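Local atomic coordinates of Serine/threonine-protein kinase Tel1 (Chaetomium thermophilum, PDB entry 6SKY), a protein that probably senses DNA damage and activates checkpoint signalling by phosphorylating serine and threonine in [ST]-Q motifs of its target proteins, using ATP. Residues Val2516-Ala2519 against Leu2520-Arg2524; Gln2544-Leu2547 against Ser2548-Asn2552; Ala2620-Glu2623 against Gln2624-Ala2628; Pro2854-Met2857 against Ala2858-Asn2862. All blocks are in the same frame, centred on the assembly; numbering follows the deposited sequence.

Contact 1 (Val2516-Ala2519 against Leu2520-Arg2524); sequences VYHA and LAMDR
His2518 and Met2522 meet one turn apart near the C-terminal end of helix 2507-2522. Met2522 CG comes to 3.4 Å from His2518 NE2. The sulfur stays farther off, with Met2522 SD 4.9 Å from the centroid of the His2518 ring. SD lies 59° from the ring normal, an oblique sulfur-aromatic approach. The histidine CG is trans to the main-chain nitrogen (chi1 175°), which turns the ring toward the methionine. The Met2522 chain bends at chi2 and chi3 and passes obliquely by it.

The tightly packed part is the backbone and the buried residues Val2516, Tyr2517, Leu2520 and Ala2521. Tyr2517 rests on Leu2660 and its OH is hydrogen-bonded to Gln2607. Leu2520 N binds Val2516 O at 2.9 Å, and Met2522 N binds His2518 O at 3.0 Å. The same pattern links Ala2521 N to Tyr2517 O.

The loose part is the end of the helix. Ala2519 is exposed, and Asp2523 N reaches Ala2519 O only weakly, at 3.3 Å and 120°. The Asp2523 side chain is held separately, by a hydrogen bond between OD2 and Tyr2529 OH.

Main-chain bonds set the helix, while Tyr2517 and Ala2521 pack it on strand 2658-2662 and Val2516 packs it on helix 2541-2552. Against these directed bonds, the oblique histidine-methionine contact is weakly directional and should tolerate small shifts.

Contact 2 (Gln2544-Leu2547 against Ser2548-Asn2552); sequences QNFL and STMSN
Thr2549 reaches back to Asn2545 because its OG1 stands trans to the threonine carbonyl carbon and beside its own nitrogen (chi1 -43°). Phe2546 has CG trans to its main-chain nitrogen (chi1 170°), which brings the ring to the methyl of Met2550, and the Met2550 chain bends at chi2 and chi3 to meet it.

The polar centre is Asn2545 O. Thr2549 OG1 gives it a hydrogen bond of 2.6 Å, and Thr2549 N gives a nearly straight one of 2.9 Å, with an angle of 168° at the hydrogen. The two donors arrive from opposite faces of the carbonyl plane. Ser2548 OG lies 2.8 Å from Gln2544 O and equally near Asn2545 O, and its single proton could serve either. Hydroxyls of this kind, turned back on the preceding helical turn, are a common way for serine and threonine to meet polar needs inside a helix. A valine in place of Thr2549 would probably leave Asn2545 O without the hydroxyl bond on one face of its plane, with only the main-chain bond kept from that residue.

The apolar side is formed by Phe2546 and Met2550. The methyl Met2550 CE is 3.4 Å from Phe2546 CE1 and approaches the ring obliquely. Met2550 N also binds Phe2546 O at 2.9 Å.

This apolar side of helix 2541-2552 is wedged between two elements of the N-lobe. Phe2546 makes edge-to-face stacks with Tyr2517 of helix 2507-2522 and with Phe2579 of strand 2576-2585. Met2550 touches Val2516 and Phe2579 as well.

Contact 3 (Ala2620-Glu2623 against Gln2624-Ala2628); sequences AIME and QVFAA
Phe2626 lies over the preceding turn of helix 2616-2632 and meets Met2622 along much of its length. Phe2626 CB is 3.5 Å from Met2622 O, and the ring carbon Phe2626 CG is 3.7 Å from Met2622 O. Next is Phe2626 CD1, 3.0 Å from Met2622 O, which lies at the ring edge, in its plane. Farther out, Phe2626 CE1 is 3.9 Å from Met2622 CE.

The methionine gets there by folding. The bends at chi2 (-37°) and chi3 fold CE back to touch both Phe2626 CE1 and Val2625 CG1. The second lies 4.1 Å from Met2622 CE. Phe2626 N closes the turn with a bond of 2.9 Å to Met2622 O, at 168°. A serine in place of Phe2626 would probably open a gap beside Met2622 CE and leave that methyl freer to turn.

The helix, by its place after strand 2604-2611 and beside the nucleotide site, probably corresponds to helix C of protein kinases. Val2625 and Ile2621 pack on Leu2842 of helix 2832-2843, and Met2622 touches Tyr2848. Glu2623 faces another way, against Tyr2649 and Leu2780, with its side chain about 9 Å from the bound nucleotide analogue.

The contact is mixed: the ring edge meets Met2622 O, which takes its hydrogen bond from Phe2626 N, and farther out only dispersion links the thioether methyl to the ring.

Contact 4 (Pro2854-Met2857 against Ala2858-Asn2862); sequences PVRM and AKLQN. Residues 2854, 2855, 2856, 2857 of segment 2854-2857 come from a tag, linker or insertion. Residues 2858, 2859, 2860, 2861, 2862 of segment 2858-2862 come from a tag, linker or insertion.
Arg2856 and Leu2860 form a local surface contact, one turn apart, on the short helix 2854-2860 close to the magnesium and nucleotide site. All nine residues come from an insertion into the natural sequence. Arg2856 CG lies 4.1 Å from Leu2860 CG, and the two chains pass each other at a slant. Leu2860 CG also sits 3.2 Å from Arg2856 O. Leu2860 CD2 lies toward the edge of the guanidinium, near its plane.

With chi1 at -172° and an extended chain out to NE, Arg2856 carries its charge away from the helix. There NH2 makes a salt bridge with Asp2779 OD1, while NH1 has a long, weak ion pair with Asp2619. Asp2779 is a magnesium ligand, so the arginine is a second-shell group of the metal site. In PI3-kinase-related kinases a regulatory segment lies between the kinase and FATC elements, and the placement of this helix is consistent with that. The side chain of Lys2859 is about 6 Å from the bound nucleotide analogue.

The helix is short and its bonds are uneven. Ala2858 N binds Pro2854 O at 2.9 Å, with the donor 40° out of the carbonyl plane. Lys2859 N binds Val2855 O at 3.0 Å. Met2857 and Leu2860 rest on Ile2852. At Gln2861 the chain leaves helical geometry, and Gln2861 NE2 is hydrogen-bonded to Val2792 O.

In the fold
Each contact lies within a single helix and closes a turn rather than a long loop. They follow in series along the chain, and none nests in or crosses another. Contact 1 comes first, on helix 2507-2522, and contact 2 next, on helix 2541-2552. These two touch: Val2516 CG1 is 3.4 Å from Thr2549 OG1, and the two helices pack together beside the six-stranded sheet. Contact 3 follows; its helix 2616-2632 packs on helix 2832-2843, and the side chain of Glu2623 is about 12 Å from the magnesium ion. Contact 4 comes last, about 8 Å from contacts 1 and 3 at the nearest atoms. Its helix 2854-2860 reaches the magnesium ligand Asp2779 through Arg2856.

Contact 1 (Val2516-Ala2519 against Leu2520-Arg2524)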
loop_
_atom_site.group_PDB
_atom_site.type_symbol
_atom_site.label_atom_id
_atom_site.label_comp_id
_atom_site.label_asym_id
_atom_site.label_seq_id
_atom_site.Cartn_x
_atom_site.Cartn_y
_atom_site.Cartn_z
ATOM N N VAL A 2516 -14.796 0.851 -59.128
ATOM C CA VAL A 2516 -16.034 0.087 -59.280
ATOM C C VAL A 2516 -16.730 -0.131 -57.939
ATOM O O VAL A 2516 -17.963 -0.163 -57.884
ATOM C CB VAL A 2516 -15.792 -1.242 -60.014
ATOM C CG1 VAL A 2516 -15.119 -0.980 -61.335
ATOM C CG2 VAL A 2516 -14.989 -2.189 -59.180
ATOM N N TYR A 2517 -15.982 -0.263 -56.840
ATOM C CA TYR A 2517 -16.622 -0.360 -55.528
ATOM C C TYR A 2517 -17.407 0.899 -55.206
ATOM O O TYR A 2517 -18.525 0.830 -54.692
ATOM C CB TYR A 2517 -15.584 -0.603 -54.437
ATOM C CG TYR A 2517 -15.425 -2.037 -54.022
ATOM C CD1 TYR A 2517 -16.478 -2.738 -53.492
ATOM C CD2 TYR A 2517 -14.212 -2.676 -54.134
ATOM C CE1 TYR A 2517 -16.334 -4.035 -53.107
ATOM C CE2 TYR A 2517 -14.063 -3.970 -53.752
ATOM C CZ TYR A 2517 -15.125 -4.643 -53.238
ATOM O OH TYR A 2517 -14.979 -5.944 -52.852
ATOM N N HIS A 2518 -16.837 2.064 -55.500
ATOM C CA HIS A 2518 -17.536 3.315 -55.245
ATOM C C HIS A 2518 -18.756 3.463 -56.142
ATOM O O HIS A 2518 -19.811 3.926 -55.693
ATOM C CB HIS A 2518 -16.574 4.479 -55.439
ATOM C CG HIS A 2518 -17.218 5.819 -55.329
ATOM N ND1 HIS A 2518 -17.053 6.800 -56.279
ATOM C CD2 HIS A 2518 -18.026 6.345 -54.381
ATOM C CE1 HIS A 2518 -17.733 7.874 -55.921
ATOM N NE2 HIS A 2518 -18.333 7.623 -54.773
ATOM N N ALA A 2519 -18.633 3.083 -57.416
ATOM C CA ALA A 2519 -19.788 3.142 -58.303
ATOM C C ALA A 2519 -20.903 2.239 -57.805
ATOM O O ALA A 2519 -22.077 2.615 -57.845
ATOM C CB ALA A 2519 -19.386 2.758 -59.722
ATOM N N LEU A 2520 -20.557 1.047 -57.326
ATOM C CA LEU A 2520 -21.569 0.154 -56.778
ATOM C C LEU A 2520 -22.180 0.722 -55.506
ATOM O O LEU A 2520 -23.381 0.569 -55.267
ATOM C CB LEU A 2520 -20.963 -1.216 -56.510
ATOM C CG LEU A 2520 -21.890 -2.260 -55.912
ATOM C CD1 LEU A 2520 -22.818 -2.795 -56.971
ATOM C CD2 LEU A 2520 -21.075 -3.367 -55.316
ATOM N N ALA A 2521 -21.371 1.382 -54.679
ATOM C CA ALA A 2521 -21.887 1.975 -53.452
ATOM C C ALA A 2521 -22.909 3.059 -53.752
ATOM O O ALA A 2521 -23.975 3.113 -53.134
ATOM C CB ALA A 2521 -20.737 2.544 -52.625
ATOM N N MET A 2522 -22.600 3.930 -54.708
ATOM C CA MET A 2522 -23.460 5.075 -54.971
ATOM C C MET A 2522 -24.761 4.702 -55.669
ATOM O O MET A 2522 -25.698 5.504 -55.666
ATOM C CB MET A 2522 -22.701 6.105 -55.807
ATOM C CG MET A 2522 -21.593 6.831 -55.067
ATOM S SD MET A 2522 -22.208 7.894 -53.754
ATOM C CE MET A 2522 -21.905 6.870 -52.324
ATOM N N ASP A 2523 -24.850 3.513 -56.253
ATOM C CA ASP A 2523 -25.975 3.160 -57.115
ATOM C C ASP A 2523 -27.155 2.690 -56.277
ATOM O O ASP A 2523 -27.193 1.548 -55.822
ATOM C CB ASP A 2523 -25.558 2.086 -58.108
ATOM C CG ASP A 2523 -26.724 1.526 -58.873
ATOM O OD1 ASP A 2523 -27.512 2.325 -59.417
ATOM O OD2 ASP A 2523 -26.854 0.288 -58.941
ATOM N N ARG A 2524 -28.143 3.563 -56.096
ATOM C CA ARG A 2524 -29.357 3.238 -55.357
ATOM C C ARG A 2524 -30.553 3.365 -56.286
ATOM O O ARG A 2524 -30.780 4.427 -56.873
ATOM C CB ARG A 2524 -29.524 4.145 -54.138
ATOM C CG ARG A 2524 -29.282 5.619 -54.410
ATOM C CD ARG A 2524 -29.199 6.403 -53.115
ATOM N NE ARG A 2524 -28.455 7.649 -53.279
ATOM C CZ ARG A 2524 -28.082 8.438 -52.276
ATOM N NH1 ARG A 2524 -28.381 8.118 -51.026
ATOM N NH2 ARG A 2524 -27.408 9.552 -52.523
#

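Contact 2 (Gln2544-Leu2547 against Ser2548-Asn2552)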
loop_
_atom_site.group_PDB
_atom_site.type_symbol
_atom_site.label_atom_id
_atom_site.label_comp_id
_atom_site.label_asym_id
_atom_site.label_seq_id
_atom_site.Cartn_x
_atom_site.Cartn_y
_atom_site.Cartn_z
ATOM N N GLN A 2544 -22.489 -5.602 -63.556
ATOM C CA GLN A 2544 -21.682 -6.346 -64.515
ATOM C C GLN A 2544 -20.329 -5.686 -64.727
ATOM O O GLN A 2544 -19.308 -6.375 -64.846
ATOM C CB GLN A 2544 -22.426 -6.491 -65.838
ATOM C CG GLN A 2544 -21.716 -7.406 -66.808
ATOM C CD GLN A 2544 -21.280 -8.708 -66.161
ATOM O OE1 GLN A 2544 -20.090 -8.999 -66.067
ATOM N NE2 GLN A 2544 -22.245 -9.498 -65.713
ATOM N N ASN A 2545 -20.295 -4.352 -64.774
ATOM C CA ASN A 2545 -19.011 -3.661 -64.812
ATOM C C ASN A 2545 -18.171 -4.008 -63.590
ATOM O O ASN A 2545 -16.960 -4.236 -63.703
ATOM C CB ASN A 2545 -19.234 -2.155 -64.901
ATOM C CG ASN A 2545 -17.945 -1.390 -65.050
ATOM O OD1 ASN A 2545 -16.946 -1.928 -65.515
ATOM N ND2 ASN A 2545 -17.959 -0.124 -64.655
ATOM N N PHE A 2546 -18.808 -4.079 -62.419
ATOM C CA PHE A 2546 -18.115 -4.444 -61.192
ATOM C C PHE A 2546 -17.523 -5.841 -61.287
ATOM O O PHE A 2546 -16.346 -6.048 -60.978
ATOM C CB PHE A 2546 -19.088 -4.340 -60.021
ATOM C CG PHE A 2546 -18.573 -4.921 -58.743
ATOM C CD1 PHE A 2546 -17.737 -4.194 -57.929
ATOM C CD2 PHE A 2546 -18.943 -6.187 -58.349
ATOM C CE1 PHE A 2546 -17.270 -4.718 -56.764
ATOM C CE2 PHE A 2546 -18.474 -6.715 -57.184
ATOM C CZ PHE A 2546 -17.634 -5.979 -56.392
ATOM N N LEU A 2547 -18.324 -6.815 -61.717
ATOM C CA LEU A 2547 -17.838 -8.190 -61.768
ATOM C C LEU A 2547 -16.716 -8.353 -62.784
ATOM O O LEU A 2547 -15.725 -9.042 -62.517
ATOM C CB LEU A 2547 -18.984 -9.139 -62.084
ATOM C CG LEU A 2547 -19.833 -9.503 -60.875
ATOM C CD1 LEU A 2547 -21.008 -10.315 -61.320
ATOM C CD2 LEU A 2547 -18.998 -10.281 -59.890
ATOM N N SER A 2548 -16.845 -7.718 -63.949
ATOM C CA SER A 2548 -15.782 -7.800 -64.944
ATOM C C SER A 2548 -14.494 -7.179 -64.423
ATOM O O SER A 2548 -13.425 -7.802 -64.477
ATOM C CB SER A 2548 -16.230 -7.122 -66.235
ATOM O OG SER A 2548 -16.837 -5.879 -65.951
ATOM N N THR A 2549 -14.576 -5.949 -63.902
ATOM C CA THR A 2549 -13.381 -5.281 -63.401
ATOM C C THR A 2549 -12.740 -6.066 -62.274
ATOM O O THR A 2549 -11.512 -6.095 -62.146
ATOM C CB THR A 2549 -13.722 -3.881 -62.917
ATOM O OG1 THR A 2549 -14.605 -3.256 -63.854
ATOM C CG2 THR A 2549 -12.464 -3.056 -62.787
ATOM N N MET A 2550 -13.551 -6.710 -61.441
ATOM C CA MET A 2550 -12.986 -7.456 -60.332
ATOM C C MET A 2550 -12.352 -8.757 -60.798
ATOM O O MET A 2550 -11.406 -9.241 -60.170
ATOM C CB MET A 2550 -14.061 -7.725 -59.290
ATOM C CG MET A 2550 -13.498 -7.917 -57.915
ATOM S SD MET A 2550 -12.692 -6.434 -57.314
ATOM C CE MET A 2550 -14.012 -5.267 -57.551
ATOM N N SER A 2551 -12.850 -9.338 -61.888
ATOM C CA SER A 2551 -12.181 -10.508 -62.445
ATOM C C SER A 2551 -10.851 -10.131 -63.082
ATOM O O SER A 2551 -9.869 -10.869 -62.961
ATOM C CB SER A 2551 -13.082 -11.195 -63.464
ATOM O OG SER A 2551 -13.530 -10.268 -64.432
ATOM N N ASN A 2552 -10.795 -8.985 -63.760
ATOM C CA ASN A 2552 -9.573 -8.602 -64.458
ATOM C C ASN A 2552 -8.472 -8.108 -63.529
ATOM O O ASN A 2552 -7.304 -8.122 -63.924
ATOM C CB ASN A 2552 -9.871 -7.519 -65.495
ATOM C CG ASN A 2552 -10.999 -7.898 -66.425
ATOM O OD1 ASN A 2552 -11.815 -7.058 -66.797
ATOM N ND2 ASN A 2552 -11.058 -9.169 -66.800
#

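Contact 3 (Ala2620-Glu2623 against Gln2624-Ala2628)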
loop_
_atom_site.group_PDB
_atom_site.type_symbol
_atom_site.label_atom_id
_atom_site.label_comp_id
_atom_site.label_asym_id
_atom_site.label_seq_id
_atom_site.Cartn_x
_atom_site.Cartn_y
_atom_site.Cartn_z
ATOM N N ALA A 2620 -13.595 4.882 -38.493
ATOM C CA ALA A 2620 -12.298 4.247 -38.701
ATOM C C ALA A 2620 -11.256 4.766 -37.722
ATOM O O ALA A 2620 -10.478 3.986 -37.158
ATOM C CB ALA A 2620 -11.839 4.472 -40.133
ATOM N N ILE A 2621 -11.228 6.080 -37.503
ATOM C CA ILE A 2621 -10.325 6.658 -36.517
ATOM C C ILE A 2621 -10.600 6.087 -35.136
ATOM O O ILE A 2621 -9.675 5.722 -34.401
ATOM C CB ILE A 2621 -10.452 8.189 -36.527
ATOM C CG1 ILE A 2621 -9.879 8.772 -37.807
ATOM C CG2 ILE A 2621 -9.736 8.771 -35.365
ATOM C CD1 ILE A 2621 -8.410 8.673 -37.879
ATOM N N MET A 2622 -11.869 5.995 -34.753
ATOM C CA MET A 2622 -12.157 5.508 -33.414
ATOM C C MET A 2622 -11.905 4.015 -33.283
ATOM O O MET A 2622 -11.494 3.558 -32.215
ATOM C CB MET A 2622 -13.583 5.852 -33.021
ATOM C CG MET A 2622 -13.768 7.315 -32.712
ATOM S SD MET A 2622 -12.344 8.025 -31.864
ATOM C CE MET A 2622 -12.465 7.253 -30.261
ATOM N N GLU A 2623 -12.125 3.240 -34.340
ATOM C CA GLU A 2623 -11.747 1.835 -34.295
ATOM C C GLU A 2623 -10.248 1.683 -34.085
ATOM O O GLU A 2623 -9.805 0.822 -33.317
ATOM C CB GLU A 2623 -12.200 1.141 -35.575
ATOM C CG GLU A 2623 -11.825 -0.319 -35.668
ATOM C CD GLU A 2623 -12.466 -1.155 -34.592
ATOM O OE1 GLU A 2623 -13.638 -0.908 -34.269
ATOM O OE2 GLU A 2623 -11.799 -2.057 -34.058
ATOM N N GLN A 2624 -9.453 2.543 -34.722
ATOM C CA GLN A 2624 -8.006 2.490 -34.530
ATOM C C GLN A 2624 -7.608 2.864 -33.107
ATOM O O GLN A 2624 -6.726 2.232 -32.514
ATOM C CB GLN A 2624 -7.331 3.412 -35.531
ATOM C CG GLN A 2624 -5.845 3.471 -35.408
ATOM C CD GLN A 2624 -5.285 4.719 -36.025
ATOM O OE1 GLN A 2624 -4.082 4.839 -36.233
ATOM N NE2 GLN A 2624 -6.158 5.668 -36.316
ATOM N N VAL A 2625 -8.254 3.880 -32.540
ATOM C CA VAL A 2625 -7.949 4.297 -31.171
ATOM C C VAL A 2625 -8.284 3.188 -30.181
ATOM O O VAL A 2625 -7.504 2.885 -29.266
ATOM C CB VAL A 2625 -8.699 5.595 -30.838
ATOM C CG1 VAL A 2625 -8.795 5.784 -29.353
ATOM C CG2 VAL A 2625 -8.003 6.765 -31.469
ATOM N N PHE A 2626 -9.454 2.570 -30.344
ATOM C CA PHE A 2626 -9.853 1.486 -29.458
ATOM C C PHE A 2626 -8.922 0.291 -29.580
ATOM O O PHE A 2626 -8.590 -0.349 -28.577
ATOM C CB PHE A 2626 -11.290 1.079 -29.753
ATOM C CG PHE A 2626 -12.310 1.877 -29.004
ATOM C CD1 PHE A 2626 -12.739 3.096 -29.476
ATOM C CD2 PHE A 2626 -12.846 1.402 -27.828
ATOM C CE1 PHE A 2626 -13.675 3.824 -28.794
ATOM C CE2 PHE A 2626 -13.783 2.130 -27.143
ATOM C CZ PHE A 2626 -14.195 3.343 -27.625
ATOM N N ALA A 2627 -8.478 -0.025 -30.795
ATOM C CA ALA A 2627 -7.537 -1.126 -30.952
ATOM C C ALA A 2627 -6.209 -0.826 -30.270
ATOM O O ALA A 2627 -5.595 -1.717 -29.674
ATOM C CB ALA A 2627 -7.330 -1.423 -32.431
ATOM N N ALA A 2628 -5.754 0.426 -30.322
ATOM C CA ALA A 2628 -4.496 0.772 -29.666
ATOM C C ALA A 2628 -4.596 0.659 -28.148
ATOM O O ALA A 2628 -3.686 0.134 -27.493
ATOM C CB ALA A 2628 -4.068 2.174 -30.073
#

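Contact 4 (Pro2854-Met2857 against Ala2858-Asn2862)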
loop_
_atom_site.group_PDB
_atom_site.type_symbol
_atom_site.label_atom_id
_atom_site.label_comp_id
_atom_site.label_asym_id
_atom_site.label_seq_id
_atom_site.Cartn_x
_atom_site.Cartn_y
_atom_site.Cartn_z
ATOM N N PRO A 2854 -24.615 18.463 -37.099
ATOM C CA PRO A 2854 -26.073 18.268 -37.030
ATOM C C PRO A 2854 -26.616 17.278 -38.041
ATOM O O PRO A 2854 -27.746 16.806 -37.871
ATOM C CB PRO A 2854 -26.626 19.676 -37.276
ATOM C CG PRO A 2854 -25.528 20.585 -36.857
ATOM C CD PRO A 2854 -24.260 19.883 -37.246
ATOM N N VAL A 2855 -25.854 16.934 -39.078
ATOM C CA VAL A 2855 -26.309 15.920 -40.027
ATOM C C VAL A 2855 -26.462 14.575 -39.327
ATOM O O VAL A 2855 -27.537 13.962 -39.334
ATOM C CB VAL A 2855 -25.345 15.836 -41.221
ATOM C CG1 VAL A 2855 -25.716 16.871 -42.265
ATOM C CG2 VAL A 2855 -23.918 16.059 -40.759
ATOM N N ARG A 2856 -25.392 14.103 -38.685
ATOM C CA ARG A 2856 -25.495 12.836 -37.972
ATOM C C ARG A 2856 -26.337 12.976 -36.715
ATOM O O ARG A 2856 -26.991 12.013 -36.305
ATOM C CB ARG A 2856 -24.109 12.294 -37.630
ATOM C CG ARG A 2856 -24.147 10.886 -37.058
ATOM C CD ARG A 2856 -22.762 10.287 -36.906
ATOM N NE ARG A 2856 -22.821 8.944 -36.338
ATOM C CZ ARG A 2856 -21.778 8.128 -36.239
ATOM N NH1 ARG A 2856 -20.589 8.514 -36.678
ATOM N NH2 ARG A 2856 -21.924 6.922 -35.705
ATOM N N MET A 2857 -26.351 14.159 -36.100
ATOM C CA MET A 2857 -27.208 14.361 -34.939
ATOM C C MET A 2857 -28.678 14.212 -35.302
ATOM O O MET A 2857 -29.477 13.746 -34.484
ATOM C CB MET A 2857 -26.940 15.729 -34.318
ATOM C CG MET A 2857 -27.847 16.062 -33.162
ATOM S SD MET A 2857 -27.407 17.594 -32.331
ATOM C CE MET A 2857 -25.925 17.087 -31.476
ATOM N N ALA A 2858 -29.057 14.594 -36.519
ATOM C CA ALA A 2858 -30.409 14.332 -36.991
ATOM C C ALA A 2858 -30.575 12.905 -37.488
ATOM O O ALA A 2858 -31.693 12.384 -37.485
ATOM C CB ALA A 2858 -30.780 15.313 -38.100
ATOM N N LYS A 2859 -29.492 12.268 -37.914
ATOM C CA LYS A 2859 -29.557 10.866 -38.298
ATOM C C LYS A 2859 -29.608 9.920 -37.104
ATOM O O LYS A 2859 -29.873 8.729 -37.292
ATOM C CB LYS A 2859 -28.356 10.520 -39.181
ATOM C CG LYS A 2859 -28.524 9.271 -40.029
ATOM C CD LYS A 2859 -27.376 9.121 -41.020
ATOM C CE LYS A 2859 -27.563 7.894 -41.898
ATOM N NZ LYS A 2859 -26.447 7.730 -42.869
ATOM N N LEU A 2860 -29.364 10.411 -35.889
ATOM C CA LEU A 2860 -29.297 9.562 -34.703
ATOM C C LEU A 2860 -30.586 9.525 -33.898
ATOM O O LEU A 2860 -30.927 8.473 -33.355
ATOM C CB LEU A 2860 -28.158 10.012 -33.786
ATOM C CG LEU A 2860 -26.738 9.614 -34.179
ATOM C CD1 LEU A 2860 -25.747 10.120 -33.167
ATOM C CD2 LEU A 2860 -26.625 8.117 -34.317
ATOM N N GLN A 2861 -31.309 10.634 -33.785
ATOM C CA GLN A 2861 -32.484 10.701 -32.920
ATOM C C GLN A 2861 -33.684 11.267 -33.659
ATOM O O GLN A 2861 -34.376 12.162 -33.177
ATOM C CB GLN A 2861 -32.201 11.521 -31.674
ATOM C CG GLN A 2861 -31.252 10.854 -30.732
ATOM C CD GLN A 2861 -31.474 11.279 -29.322
ATOM O OE1 GLN A 2861 -32.431 11.977 -29.019
ATOM N NE2 GLN A 2861 -30.585 10.866 -28.440
ATOM N N ASN A 2862 -33.940 10.738 -34.850
ATOM C CA ASN A 2862 -35.162 11.022 -35.595
ATOM C C ASN A 2862 -35.408 12.516 -35.788
ATOM O O ASN A 2862 -36.239 13.112 -35.103
ATOM C CB ASN A 2862 -36.356 10.382 -34.892
ATOM C CG ASN A 2862 -37.605 10.387 -35.743
ATOM O OD1 ASN A 2862 -37.544 10.604 -36.952
ATOM N ND2 ASN A 2862 -38.748 10.143 -35.116
#